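Local coordinates for proline dipeptidase (Streptococcus agalactiae, PDB 3OOO), which probably works as a manganese-dependent hydrolase of the peptidase M24B family that cleaves dipeptides ending in proline, here represented by its N-terminal domain, at residues Q16-F22 with V95-E101; R7-H11 with T125-M131; L90-V95 with V116-H120; T32-C36 with R64-V69. All coordinates share one frame; numbering follows the deposited sequence.

All four contacts lie in one creatinase/prolidase-type N-terminal domain, built around a mixed six-stranded sheet. Interaction 1 pairs strands 19-22 and 97-100 in its interior. Interaction 2, about 12 Å away between centres, sets helix 3-14 against the terminal helix 126-129, and its Ile8 and Ile128 touch Phe22 of interaction 1. Interaction 3 shares Val95 with interaction 1, about 9 Å away between centres, and joins the loops leading into strands 97-100 and 120-123. Interaction 4 lies about 22 Å from interaction 1 between centres, across the chain's centre, beside helix 62-68. Along the chain, interaction 2 encloses the other three, so the domain's first and last helices pack together on one side of the sheet.

Interaction 1: residues Q16-F22 with V95-E101; sequences QAELAVF and VSKVLAE
Glu18 turns its carboxylate onto the backbone of Ser96 and Lys97, closing the end of a parallel strand pair. The chain bends at chi2 (89°), which carries the acid back to these two amides. OE1 takes both: Lys97 N, 3.0 Å away, meets the syn lone pair of Glu18 OE1, whereas Ser96 N, at 2.9 Å, comes from above the carboxylate plane. OE2 accepts from Ser96 OG at 2.6 Å, again on the syn side, and Ser96 OG itself accepts from Gln16 NE2 (3.2 Å), close to the amide plane. Three donors thus hold the carboxylate and fix its rotation, a task suited to glutamate, whose chain is long enough to fold back, and they should favour the ionised form. Glu18 N in turn donates to Lys97 O.

Beyond this clasp the strands bond directly. Leu99 N donates to Leu19 O at 2.9 Å, and Leu99 O receives Val21 N at 2.8 Å, so both backbone polar groups of Leu99 are satisfied by residues flanking Ala20. Further on the strands part, and a water takes over, donating to Val21 O and accepting from Glu101 N. The carboxylate of Glu101 serves the next turn: OE1 receives Ser23 N and Asp24 N, OE2 bonds Thr27 OG1, and OE1 also lies at the edge of the Phe22 ring.

Branched Val21 and Val98 pack on the same face as Leu19, CG2 meeting CG1 at 3.7 Å; on the other, small Ala20 puts CB 4.1 Å from Leu99 CB. Leu12 of helix 3-14 covers Ala20 and Leu99, while strand 44-48 borders 19-22 and strand 120-123 borders 97-100.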
loop_
_atom_site.group_PDB
_atom_site.type_symbol
_atom_site.label_atom_id
_atom_site.label_comp_id
_atom_site.label_asym_id
_atom_site.label_seq_id
_atom_site.Cartn_x
_atom_site.Cartn_y
_atom_site.Cartn_z
ATOM N N GLN A 16 22.391 7.119 -1.043
ATOM C CA GLN A 16 22.861 6.108 -0.100
ATOM C C GLN A 16 22.185 4.761 -0.311
ATOM O O GLN A 16 22.234 3.896 0.561
ATOM C CB GLN A 16 22.639 6.566 1.344
ATOM C CG GLN A 16 22.807 5.451 2.370
ATOM C CD GLN A 16 22.575 5.921 3.793
ATOM O OE1 GLN A 16 22.285 7.093 4.035
ATOM N NE2 GLN A 16 22.700 5.004 4.746
ATOM N N ALA A 17 21.555 4.581 -1.468
ATOM C CA ALA A 17 20.778 3.371 -1.730
ATOM C C ALA A 17 21.578 2.258 -2.405
ATOM O O ALA A 17 22.270 2.488 -3.395
ATOM C CB ALA A 17 19.541 3.705 -2.553
ATOM N N GLU A 18 21.464 1.048 -1.859
ATOM C CA GLU A 18 22.093 -0.148 -2.425
ATOM C C GLU A 18 21.135 -0.901 -3.340
ATOM O O GLU A 18 21.553 -1.731 -4.147
ATOM C CB GLU A 18 22.597 -1.091 -1.329
ATOM C CG GLU A 18 23.658 -0.491 -0.401
ATOM C CD GLU A 18 23.072 0.217 0.810
ATOM O OE1 GLU A 18 21.827 0.279 0.947
ATOM O OE2 GLU A 18 23.866 0.714 1.639
ATOM N N LEU A 19 19.847 -0.592 -3.219
ATOM C CA LEU A 19 18.817 -1.384 -3.871
ATOM C C LEU A 19 17.561 -0.559 -4.115
ATOM O O LEU A 19 17.177 0.256 -3.279
ATOM C CB LEU A 19 18.465 -2.582 -2.979
ATOM C CG LEU A 19 17.351 -3.539 -3.420
ATOM C CD1 LEU A 19 17.751 -4.329 -4.656
ATOM C CD2 LEU A 19 16.989 -4.486 -2.287
ATOM N N ALA A 20 16.936 -0.783 -5.268
ATOM C CA ALA A 20 15.582 -0.307 -5.542
ATOM C C ALA A 20 14.702 -1.513 -5.826
ATOM O O ALA A 20 15.106 -2.450 -6.521
ATOM C CB ALA A 20 15.572 0.639 -6.716
ATOM N N VAL A 21 13.498 -1.490 -5.270
ATOM C CA VAL A 21 12.553 -2.585 -5.444
ATOM C C VAL A 21 11.316 -2.034 -6.132
ATOM O O VAL A 21 10.617 -1.183 -5.570
ATOM C CB VAL A 21 12.148 -3.204 -4.084
ATOM C CG1 VAL A 21 11.169 -4.354 -4.285
ATOM C CG2 VAL A 21 13.371 -3.686 -3.308
ATOM N N PHE A 22 11.063 -2.495 -7.351
ATOM C CA PHE A 22 9.886 -2.065 -8.112
ATOM C C PHE A 22 8.780 -3.098 -8.019
ATOM O O PHE A 22 9.039 -4.306 -8.051
ATOM C CB PHE A 22 10.262 -1.780 -9.567
ATOM C CG PHE A 22 11.255 -0.667 -9.713
ATOM C CD1 PHE A 22 10.825 0.655 -9.724
ATOM C CD2 PHE A 22 12.618 -0.934 -9.793
ATOM C CE1 PHE A 22 11.732 1.698 -9.834
ATOM C CE2 PHE A 22 13.540 0.104 -9.909
ATOM C CZ PHE A 22 13.097 1.423 -9.930
ATOM N N VAL A 95 22.249 -4.117 3.265
ATOM C CA VAL A 95 21.631 -2.858 2.849
ATOM C C VAL A 95 21.507 -1.864 4.000
ATOM O O VAL A 95 21.480 -2.243 5.178
ATOM C CB VAL A 95 20.235 -3.060 2.178
ATOM C CG1 VAL A 95 20.357 -3.867 0.893
ATOM C CG2 VAL A 95 19.243 -3.715 3.145
ATOM N N SER A 96 21.443 -0.587 3.645
ATOM C CA SER A 96 21.180 0.467 4.606
ATOM C C SER A 96 19.970 1.275 4.163
ATOM O O SER A 96 19.167 1.701 4.992
ATOM C CB SER A 96 22.401 1.375 4.766
ATOM O OG SER A 96 22.688 2.074 3.565
ATOM N N LYS A 97 19.857 1.489 2.852
ATOM C CA LYS A 97 18.750 2.245 2.281
ATOM C C LYS A 97 18.196 1.531 1.052
ATOM O O LYS A 97 18.932 1.198 0.121
ATOM C CB LYS A 97 19.175 3.681 1.937
ATOM C CG LYS A 97 18.010 4.590 1.536
ATOM C CD LYS A 97 18.401 6.066 1.460
ATOM C CE LYS A 97 18.880 6.459 0.068
ATOM N NZ LYS A 97 19.137 7.924 -0.045
ATOM N N VAL A 98 16.887 1.294 1.068
ATOM C CA VAL A 98 16.206 0.651 -0.051
ATOM C C VAL A 98 15.152 1.608 -0.596
ATOM O O VAL A 98 14.344 2.154 0.165
ATOM C CB VAL A 98 15.523 -0.675 0.375
ATOM C CG1 VAL A 98 14.862 -1.346 -0.823
ATOM C CG2 VAL A 98 16.522 -1.628 1.028
ATOM N N LEU A 99 15.171 1.825 -1.907
ATOM C CA LEU A 99 14.125 2.607 -2.564
ATOM C C LEU A 99 12.989 1.677 -2.973
ATOM O O LEU A 99 13.232 0.588 -3.481
ATOM C CB LEU A 99 14.680 3.355 -3.780
ATOM C CG LEU A 99 15.880 4.290 -3.582
ATOM C CD1 LEU A 99 16.219 4.980 -4.890
ATOM C CD2 LEU A 99 15.625 5.325 -2.499
ATOM N N ALA A 100 11.753 2.103 -2.729
ATOM C CA ALA A 100 10.580 1.322 -3.124
ATOM C C ALA A 100 9.476 2.241 -3.632
ATOM O O ALA A 100 9.552 3.455 -3.447
ATOM C CB ALA A 100 10.091 0.467 -1.964
ATOM N N GLU A 101 8.460 1.667 -4.278
ATOM C CA GLU A 101 7.371 2.455 -4.851
ATOM C C GLU A 101 6.235 2.632 -3.857
ATOM O O GLU A 101 5.255 1.890 -3.877
ATOM C CB GLU A 101 6.851 1.812 -6.135
ATOM C CG GLU A 101 7.880 1.710 -7.232
ATOM C CD GLU A 101 7.252 1.276 -8.525
ATOM O OE1 GLU A 101 7.249 0.056 -8.798
ATOM O OE2 GLU A 101 6.733 2.153 -9.255
HETATM O O HOH W 1 8.022 -1.175 -4.511
#

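Interaction 2: residues R7-H11 with T125-M131; sequences RIRHH and TPYIQNM
Ile8 and Ile128 mark the nearest approach of two helical backbones, their CA atoms 6.8 Å apart. Segment 7-11 is a turn inside helix 3-14, with His11 N bonded to Arg7 O; residues 126-129 form a short helix with Thr125 at its N-cap position, and Asn130 leaves helical geometry. This is a helix-helix contact on one side of the sheet of the creatinase/prolidase-type N-terminal domain.

His11 carries most of the contact. Its ring reaches across to the start of the short helix because CG lies opposite the backbone N (chi1 171°), and NE2 and Thr125 OG1 share a hydrogen bond of 2.6 Å in which either could donate. Thr125 meets the imidazole at its edge, while Tyr127 comes over a face: CD2 stands 3.3 Å above the plane of the His11 ring, toward its rim, and CB makes a CH-pi contact nearer the middle. The two rings are tilted by 42°, neither stacked nor perpendicular. Histidine suits the place, offering a nitrogen in its plane and a flat face to an aromatic neighbour.

Between helices and sheet the contact is apolar. Ile8 CG2 faces Ile128 CD1 at 4.2 Å, Ile8 CG1 meets CE of Met131, a selenomethionine, at 3.7 Å, and Ile128 CG1 reaches His11 CD2 at 3.7 Å. Both isoleucines continue onto Phe22 of strand 19-22. At the outer edge, Tyr127 OH lies 3.6 Å from Arg7 CB, and one water, donating to Arg7 O at 2.7 Å, also hydrogen-bonds Tyr127 OH.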
loop_
_atom_site.group_PDB
_atom_site.type_symbol
_atom_site.label_atom_id
_atom_site.label_comp_id
_atom_site.label_asym_id
_atom_site.label_seq_id
_atom_site.Cartn_x
_atom_site.Cartn_y
_atom_site.Cartn_z
ATOM N N ARG A 7 20.535 3.173 -16.046
ATOM C CA ARG A 7 20.460 4.506 -15.455
ATOM C C ARG A 7 20.028 4.492 -13.989
ATOM O O ARG A 7 20.598 5.210 -13.166
ATOM C CB ARG A 7 19.541 5.410 -16.270
ATOM C CG ARG A 7 20.245 6.111 -17.407
ATOM C CD ARG A 7 19.270 6.942 -18.205
ATOM N NE ARG A 7 18.547 6.132 -19.182
ATOM C CZ ARG A 7 17.449 6.522 -19.819
ATOM N NH1 ARG A 7 16.925 7.721 -19.585
ATOM N NH2 ARG A 7 16.871 5.711 -20.696
ATOM N N ILE A 8 19.028 3.674 -13.665
ATOM C CA ILE A 8 18.577 3.526 -12.279
ATOM C C ILE A 8 19.714 2.998 -11.407
ATOM O O ILE A 8 19.955 3.511 -10.314
ATOM C CB ILE A 8 17.317 2.628 -12.176
ATOM C CG1 ILE A 8 16.127 3.337 -12.826
ATOM C CG2 ILE A 8 17.000 2.280 -10.709
ATOM C CD1 ILE A 8 14.927 2.455 -13.041
ATOM N N ARG A 9 20.427 1.994 -11.917
ATOM C CA ARG A 9 21.555 1.403 -11.203
ATOM C C ARG A 9 22.627 2.447 -10.881
ATOM O O ARG A 9 23.117 2.518 -9.751
ATOM C CB ARG A 9 22.147 0.247 -12.014
ATOM C CG ARG A 9 23.144 -0.596 -11.245
ATOM C CD ARG A 9 23.672 -1.739 -12.086
ATOM N NE ARG A 9 24.384 -1.244 -13.257
ATOM C CZ ARG A 9 25.642 -0.820 -13.237
ATOM N NH1 ARG A 9 26.332 -0.830 -12.104
ATOM N NH2 ARG A 9 26.208 -0.381 -14.352
ATOM N N HIS A 10 22.982 3.263 -11.872
ATOM C CA HIS A 10 23.977 4.315 -11.662
ATOM C C HIS A 10 23.473 5.390 -10.704
ATOM O O HIS A 10 24.241 5.928 -9.902
ATOM C CB HIS A 10 24.413 4.927 -12.996
ATOM C CG HIS A 10 25.289 4.027 -13.809
ATOM N ND1 HIS A 10 26.579 3.712 -13.438
ATOM C CD2 HIS A 10 25.061 3.369 -14.971
ATOM C CE1 HIS A 10 27.106 2.898 -14.335
ATOM N NE2 HIS A 10 26.206 2.674 -15.275
ATOM N N HIS A 11 22.176 5.678 -10.777
ATOM C CA HIS A 11 21.551 6.648 -9.886
ATOM C C HIS A 11 21.615 6.219 -8.426
ATOM O O HIS A 11 21.752 7.055 -7.536
ATOM C CB HIS A 11 20.103 6.894 -10.291
ATOM C CG HIS A 11 19.339 7.720 -9.307
ATOM N ND1 HIS A 11 19.655 9.035 -9.035
ATOM C CD2 HIS A 11 18.276 7.417 -8.525
ATOM C CE1 HIS A 11 18.818 9.506 -8.129
ATOM N NE2 HIS A 11 17.973 8.546 -7.802
ATOM N N THR A 125 13.165 8.261 -5.617
ATOM C CA THR A 125 13.659 9.620 -5.745
ATOM C C THR A 125 12.958 10.309 -6.916
ATOM O O THR A 125 12.413 9.635 -7.793
ATOM C CB THR A 125 15.166 9.613 -6.017
ATOM O OG1 THR A 125 15.428 8.761 -7.138
ATOM C CG2 THR A 125 15.931 9.111 -4.803
ATOM N N PRO A 126 12.960 11.657 -6.938
ATOM C CA PRO A 126 12.392 12.359 -8.086
ATOM C C PRO A 126 12.972 11.904 -9.426
ATOM O O PRO A 126 12.228 11.784 -10.397
ATOM C CB PRO A 126 12.751 13.818 -7.808
ATOM C CG PRO A 126 12.738 13.907 -6.328
ATOM C CD PRO A 126 13.288 12.587 -5.841
ATOM N N TYR A 127 14.277 11.631 -9.472
ATOM C CA TYR A 127 14.922 11.175 -10.709
ATOM C C TYR A 127 14.259 9.926 -11.289
ATOM O O TYR A 127 13.976 9.867 -12.488
ATOM C CB TYR A 127 16.425 10.943 -10.510
ATOM C CG TYR A 127 17.115 10.368 -11.733
ATOM C CD1 TYR A 127 17.353 11.155 -12.858
ATOM C CD2 TYR A 127 17.519 9.032 -11.767
ATOM C CE1 TYR A 127 17.981 10.632 -13.980
ATOM C CE2 TYR A 127 18.146 8.498 -12.885
ATOM C CZ TYR A 127 18.374 9.303 -13.989
ATOM O OH TYR A 127 18.995 8.783 -15.101
ATOM N N ILE A 128 14.015 8.932 -10.437
ATOM C CA ILE A 128 13.350 7.702 -10.878
ATOM C C ILE A 128 11.870 7.966 -11.198
ATOM O O ILE A 128 11.358 7.487 -12.211
ATOM C CB ILE A 128 13.501 6.547 -9.848
ATOM C CG1 ILE A 128 14.982 6.248 -9.580
ATOM C CG2 ILE A 128 12.797 5.281 -10.350
ATOM C CD1 ILE A 128 15.235 5.288 -8.422
ATOM N N GLN A 129 11.208 8.743 -10.341
ATOM C CA GLN A 129 9.790 9.086 -10.513
ATOM C C GLN A 129 9.507 9.738 -11.865
ATOM O O GLN A 129 8.515 9.418 -12.525
ATOM C CB GLN A 129 9.325 10.038 -9.405
ATOM C CG GLN A 129 9.113 9.402 -8.037
ATOM C CD GLN A 129 8.608 10.401 -7.009
ATOM O OE1 GLN A 129 7.607 11.085 -7.229
ATOM N NE2 GLN A 129 9.302 10.491 -5.881
ATOM N N ASN A 130 10.394 10.646 -12.268
ATOM C CA ASN A 130 10.170 11.506 -13.428
ATOM C C ASN A 130 10.762 11.002 -14.747
ATOM O O ASN A 130 10.711 11.711 -15.758
ATOM C CB ASN A 130 10.675 12.926 -13.133
ATOM C CG ASN A 130 9.998 13.552 -11.918
ATOM O OD1 ASN A 130 8.811 13.333 -11.666
ATOM N ND2 ASN A 130 10.756 14.334 -11.161
HETATM N N MSE A 131 11.318 9.791 -14.741
HETATM C CA MSE A 131 11.909 9.215 -15.949
HETATM C C MSE A 131 10.825 8.882 -16.975
HETATM O O MSE A 131 10.973 9.183 -18.161
HETATM C CB MSE A 131 12.754 7.976 -15.619
HETATM C CG MSE A 131 13.870 7.690 -16.628
HETATM SE SE MSE A 131 15.058 6.222 -16.103
HETATM C CE MSE A 131 15.202 6.651 -14.210
HETATM O O HOH W 2 21.740 7.570 -13.888
#

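Interaction 3: residues L90-V95 with V116-H120; sequences LPSFSV and VFDGH
Phe117 is the apolar centre of this contact, met by three side chains of the other loop. Leu90 brings CD1 to within 3.6 Å of CZ, at the edge of the Phe117 ring, and the two side chains cross at about a right angle. Phe93 comes up obliquely, its CD1 3.7 Å from Phe117 CE1 and the ring planes inclined at 43°. Val95 uses CG2, 4.0 Å from Phe117 CB, near the root of the side chain. Val116 extends the cluster: its CG1 lies over the centre of the Phe117 ring and is 3.5 Å from Phe93 CE1, so one methyl touches both aromatic rings, Phe117 through its face and Phe93 obliquely. Aromatic and branched residues suit a partly buried seam next to the sheet.

Both loops lead into parallel strands: residues 90-95 run into strand 97-100, while the loop that follows helix 107-116 enters strand 120-123, the last leg of a beta-alpha-beta crossover. Ser94 centres an inverse gamma turn that redirects its chain just before Val95.

The polar link is indirect, as no direct hydrogen bond joins the loops. A water donates to Phe93 O and accepts from Asp118 N at 2.8 Å. Ser92 O is bonded elsewhere, to Tyr48 OH of strand 44-48.

Gly119, with no side chain on the flank facing Val95, leaves room for Val95 CG2, 4.3 Å from Gly119 N.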
loop_
_atom_site.group_PDB
_atom_site.type_symbol
_atom_site.label_atom_id
_atom_site.label_comp_id
_atom_site.label_asym_id
_atom_site.label_seq_id
_atom_site.Cartn_x
_atom_site.Cartn_y
_atom_site.Cartn_z
ATOM N N LEU A 90 17.968 -14.245 -3.182
ATOM C CA LEU A 90 18.708 -13.026 -3.504
ATOM C C LEU A 90 20.157 -13.132 -3.018
ATOM O O LEU A 90 20.418 -13.756 -1.989
ATOM C CB LEU A 90 18.017 -11.783 -2.944
ATOM C CG LEU A 90 16.691 -11.387 -3.602
ATOM C CD1 LEU A 90 16.239 -10.051 -3.028
ATOM C CD2 LEU A 90 16.766 -11.323 -5.133
ATOM N N PRO A 91 21.102 -12.554 -3.780
ATOM C CA PRO A 91 22.527 -12.719 -3.484
ATOM C C PRO A 91 23.064 -11.817 -2.380
ATOM O O PRO A 91 24.125 -12.111 -1.824
ATOM C CB PRO A 91 23.193 -12.371 -4.815
ATOM C CG PRO A 91 22.266 -11.376 -5.434
ATOM C CD PRO A 91 20.891 -11.849 -5.061
ATOM N N SER A 92 22.358 -10.733 -2.065
ATOM C CA SER A 92 22.859 -9.759 -1.090
ATOM C C SER A 92 21.753 -9.088 -0.287
ATOM O O SER A 92 20.702 -8.739 -0.828
ATOM C CB SER A 92 23.719 -8.691 -1.776
ATOM O OG SER A 92 24.143 -7.711 -0.841
ATOM N N PHE A 93 22.013 -8.909 1.006
ATOM C CA PHE A 93 21.089 -8.226 1.912
ATOM C C PHE A 93 21.791 -7.171 2.757
ATOM O O PHE A 93 21.166 -6.538 3.612
ATOM C CB PHE A 93 20.363 -9.234 2.809
ATOM C CG PHE A 93 19.665 -10.314 2.047
ATOM C CD1 PHE A 93 18.393 -10.103 1.523
ATOM C CD2 PHE A 93 20.288 -11.534 1.825
ATOM C CE1 PHE A 93 17.750 -11.100 0.803
ATOM C CE2 PHE A 93 19.655 -12.536 1.106
ATOM C CZ PHE A 93 18.383 -12.316 0.594
ATOM N N SER A 94 23.089 -6.988 2.522
ATOM C CA SER A 94 23.856 -5.940 3.194
ATOM C C SER A 94 23.376 -4.568 2.715
ATOM O O SER A 94 23.997 -3.949 1.851
ATOM C CB SER A 94 25.356 -6.111 2.927
ATOM O OG SER A 94 25.814 -7.396 3.317
ATOM N N VAL A 95 22.249 -4.117 3.265
ATOM C CA VAL A 95 21.631 -2.858 2.849
ATOM C C VAL A 95 21.507 -1.864 4.000
ATOM O O VAL A 95 21.480 -2.243 5.178
ATOM C CB VAL A 95 20.235 -3.060 2.178
ATOM C CG1 VAL A 95 20.357 -3.867 0.893
ATOM C CG2 VAL A 95 19.243 -3.715 3.145
ATOM N N VAL A 116 12.716 -9.162 5.057
ATOM C CA VAL A 116 13.814 -9.607 4.199
ATOM C C VAL A 116 15.011 -8.668 4.297
ATOM O O VAL A 116 16.156 -9.121 4.393
ATOM C CB VAL A 116 13.352 -9.733 2.723
ATOM C CG1 VAL A 116 14.531 -10.033 1.792
ATOM C CG2 VAL A 116 12.280 -10.810 2.593
ATOM N N PHE A 117 14.742 -7.366 4.276
ATOM C CA PHE A 117 15.804 -6.365 4.279
ATOM C C PHE A 117 15.796 -5.562 5.569
ATOM O O PHE A 117 14.787 -4.943 5.911
ATOM C CB PHE A 117 15.657 -5.417 3.083
ATOM C CG PHE A 117 15.618 -6.115 1.756
ATOM C CD1 PHE A 117 16.791 -6.531 1.140
ATOM C CD2 PHE A 117 14.403 -6.352 1.117
ATOM C CE1 PHE A 117 16.752 -7.182 -0.089
ATOM C CE2 PHE A 117 14.358 -6.994 -0.115
ATOM C CZ PHE A 117 15.533 -7.409 -0.718
ATOM N N ASP A 118 16.926 -5.594 6.276
ATOM C CA ASP A 118 17.127 -4.781 7.470
ATOM C C ASP A 118 17.779 -3.451 7.081
ATOM O O ASP A 118 18.994 -3.269 7.217
ATOM C CB ASP A 118 17.981 -5.539 8.493
ATOM C CG ASP A 118 18.094 -4.809 9.818
ATOM O OD1 ASP A 118 17.132 -4.106 10.196
ATOM O OD2 ASP A 118 19.147 -4.939 10.478
ATOM N N GLY A 119 16.967 -2.533 6.576
ATOM C CA GLY A 119 17.438 -1.221 6.164
ATOM C C GLY A 119 16.289 -0.242 6.205
ATOM O O GLY A 119 15.140 -0.630 6.438
ATOM N N HIS A 120 16.596 1.029 5.984
ATOM C CA HIS A 120 15.564 2.048 5.918
ATOM C C HIS A 120 14.982 2.100 4.510
ATOM O O HIS A 120 15.712 2.215 3.526
ATOM C CB HIS A 120 16.120 3.415 6.324
ATOM C CG HIS A 120 15.114 4.523 6.244
ATOM N ND1 HIS A 120 13.984 4.561 7.033
ATOM C CD2 HIS A 120 15.066 5.629 5.463
ATOM C CE1 HIS A 120 13.284 5.643 6.742
ATOM N NE2 HIS A 120 13.920 6.310 5.795
HETATM O O HOH W 3 19.164 -6.745 5.050
#

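Interaction 4: residues T32-C36 with R64-V69; sequences TGFFC and RAKQSV
Arg64 reaches from its helix past the CE1 corner of Phe34 to the carbonyl of Phe35. From CB the chain sets out extended, CG lying opposite the backbone N (chi1 -172°), and CG passes Phe34 CE1 at 4.0 Å. A bend at chi3 (68°) then turns the head group toward the loop. NE, 3.9 Å from the same Phe34 CE1, forms a salt bridge with Glu61 OE1. CZ follows at 3.5 Å from Phe34 CE1, which stands over the centre of the guanidinium; the two planes are 29° apart. At the tip, NH1 and NH2 grip Phe35 O end-on, at 2.9 and 2.8 Å, with the oxygen in the guanidinium plane; NH2 also lies 3.6 Å from Cys36 CB. Arginine suits the place, offering two N-H donors in one plane and a flat face on which Phe34 CE1 rests.

Small Ala65 puts CB over a face of Phe34 in a CH-pi contact. Two waters bridge Thr32 O and Ser68 O. Thr32 OG1, also bonded to Val28 O, accepts from Phe34 N: an ST turn following helix 25-32, where the next loop packs on helix 62-68 in the creatinase/prolidase-type N-terminal domain.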
loop_
_atom_site.group_PDB
_atom_site.type_symbol
_atom_site.label_atom_id
_atom_site.label_comp_id
_atom_site.label_asym_id
_atom_site.label_seq_id
_atom_site.Cartn_x
_atom_site.Cartn_y
_atom_site.Cartn_z
ATOM N N THR A 32 10.944 -3.011 -18.414
ATOM C CA THR A 32 11.336 -4.343 -18.902
ATOM C C THR A 32 10.562 -4.873 -20.109
ATOM O O THR A 32 11.034 -5.790 -20.783
ATOM C CB THR A 32 11.208 -5.429 -17.800
ATOM O OG1 THR A 32 9.821 -5.655 -17.504
ATOM C CG2 THR A 32 11.967 -5.039 -16.529
ATOM N N GLY A 33 9.369 -4.337 -20.354
ATOM C CA GLY A 33 8.474 -4.873 -21.382
ATOM C C GLY A 33 7.635 -6.057 -20.926
ATOM O O GLY A 33 6.861 -6.618 -21.707
ATOM N N PHE A 34 7.796 -6.444 -19.660
ATOM C CA PHE A 34 7.029 -7.534 -19.070
ATOM C C PHE A 34 5.926 -6.953 -18.196
ATOM O O PHE A 34 6.215 -6.239 -17.230
ATOM C CB PHE A 34 7.954 -8.448 -18.247
ATOM C CG PHE A 34 7.231 -9.520 -17.463
ATOM C CD1 PHE A 34 6.744 -10.664 -18.094
ATOM C CD2 PHE A 34 7.054 -9.390 -16.086
ATOM C CE1 PHE A 34 6.079 -11.655 -17.372
ATOM C CE2 PHE A 34 6.393 -10.380 -15.351
ATOM C CZ PHE A 34 5.902 -11.516 -15.997
ATOM N N PHE A 35 4.675 -7.241 -18.557
ATOM C CA PHE A 35 3.524 -6.845 -17.749
ATOM C C PHE A 35 2.911 -8.016 -17.002
ATOM O O PHE A 35 2.504 -9.009 -17.611
ATOM C CB PHE A 35 2.420 -6.168 -18.575
ATOM C CG PHE A 35 1.299 -5.625 -17.724
ATOM C CD1 PHE A 35 1.327 -4.306 -17.286
ATOM C CD2 PHE A 35 0.240 -6.446 -17.319
ATOM C CE1 PHE A 35 0.309 -3.796 -16.479
ATOM C CE2 PHE A 35 -0.781 -5.947 -16.507
ATOM C CZ PHE A 35 -0.744 -4.622 -16.088
ATOM N N CYS A 36 2.821 -7.870 -15.683
ATOM C CA CYS A 36 2.079 -8.799 -14.841
ATOM C C CYS A 36 1.524 -8.024 -13.659
ATOM O O CYS A 36 2.263 -7.312 -12.981
ATOM C CB CYS A 36 2.987 -9.925 -14.335
ATOM S SG CYS A 36 2.180 -11.078 -13.187
ATOM N N ARG A 64 7.047 -17.017 -18.931
ATOM C CA ARG A 64 6.763 -15.791 -19.668
ATOM C C ARG A 64 7.769 -14.681 -19.343
ATOM O O ARG A 64 8.217 -13.950 -20.236
ATOM C CB ARG A 64 5.333 -15.327 -19.388
ATOM C CG ARG A 64 4.888 -14.171 -20.259
ATOM C CD ARG A 64 3.384 -13.945 -20.180
ATOM N NE ARG A 64 2.925 -13.456 -18.879
ATOM C CZ ARG A 64 2.815 -12.169 -18.556
ATOM N NH1 ARG A 64 3.151 -11.226 -19.430
ATOM N NH2 ARG A 64 2.368 -11.822 -17.356
ATOM N N ALA A 65 8.120 -14.554 -18.065
ATOM C CA ALA A 65 9.095 -13.554 -17.635
ATOM C C ALA A 65 10.460 -13.788 -18.278
ATOM O O ALA A 65 11.091 -12.845 -18.762
ATOM C CB ALA A 65 9.205 -13.526 -16.110
ATOM N N LYS A 66 10.890 -15.049 -18.305
ATOM C CA LYS A 66 12.183 -15.430 -18.887
ATOM C C LYS A 66 12.240 -15.187 -20.393
ATOM O O LYS A 66 13.321 -14.977 -20.953
ATOM C CB LYS A 66 12.506 -16.890 -18.566
ATOM C CG LYS A 66 12.969 -17.108 -17.137
ATOM C CD LYS A 66 13.381 -18.541 -16.887
ATOM C CE LYS A 66 14.017 -18.673 -15.512
ATOM N NZ LYS A 66 14.626 -20.010 -15.295
ATOM N N GLN A 67 11.078 -15.209 -21.040
ATOM C CA GLN A 67 10.986 -14.898 -22.469
ATOM C C GLN A 67 11.022 -13.386 -22.713
ATOM O O GLN A 67 11.220 -12.931 -23.849
ATOM C CB GLN A 67 9.711 -15.511 -23.057
ATOM C CG GLN A 67 9.712 -17.038 -23.057
ATOM C CD GLN A 67 8.395 -17.627 -23.515
ATOM O OE1 GLN A 67 7.893 -17.297 -24.592
ATOM N NE2 GLN A 67 7.827 -18.511 -22.699
ATOM N N SER A 68 10.868 -12.616 -21.635
ATOM C CA SER A 68 10.740 -11.161 -21.725
ATOM C C SER A 68 11.981 -10.404 -21.246
ATOM O O SER A 68 12.302 -9.329 -21.765
ATOM C CB SER A 68 9.509 -10.695 -20.940
ATOM O OG SER A 68 8.340 -11.377 -21.365
ATOM N N VAL A 69 12.676 -10.955 -20.251
ATOM C CA VAL A 69 13.862 -10.299 -19.683
ATOM C C VAL A 69 15.120 -11.168 -19.786
ATOM O O VAL A 69 15.032 -12.396 -19.733
ATOM C CB VAL A 69 13.639 -9.834 -18.205
ATOM C CG1 VAL A 69 12.370 -9.009 -18.082
ATOM C CG2 VAL A 69 13.597 -11.011 -17.248
HETATM O O HOH W 4 13.415 -6.762 -21.254
HETATM O O HOH W 5 10.145 -7.446 -22.921
#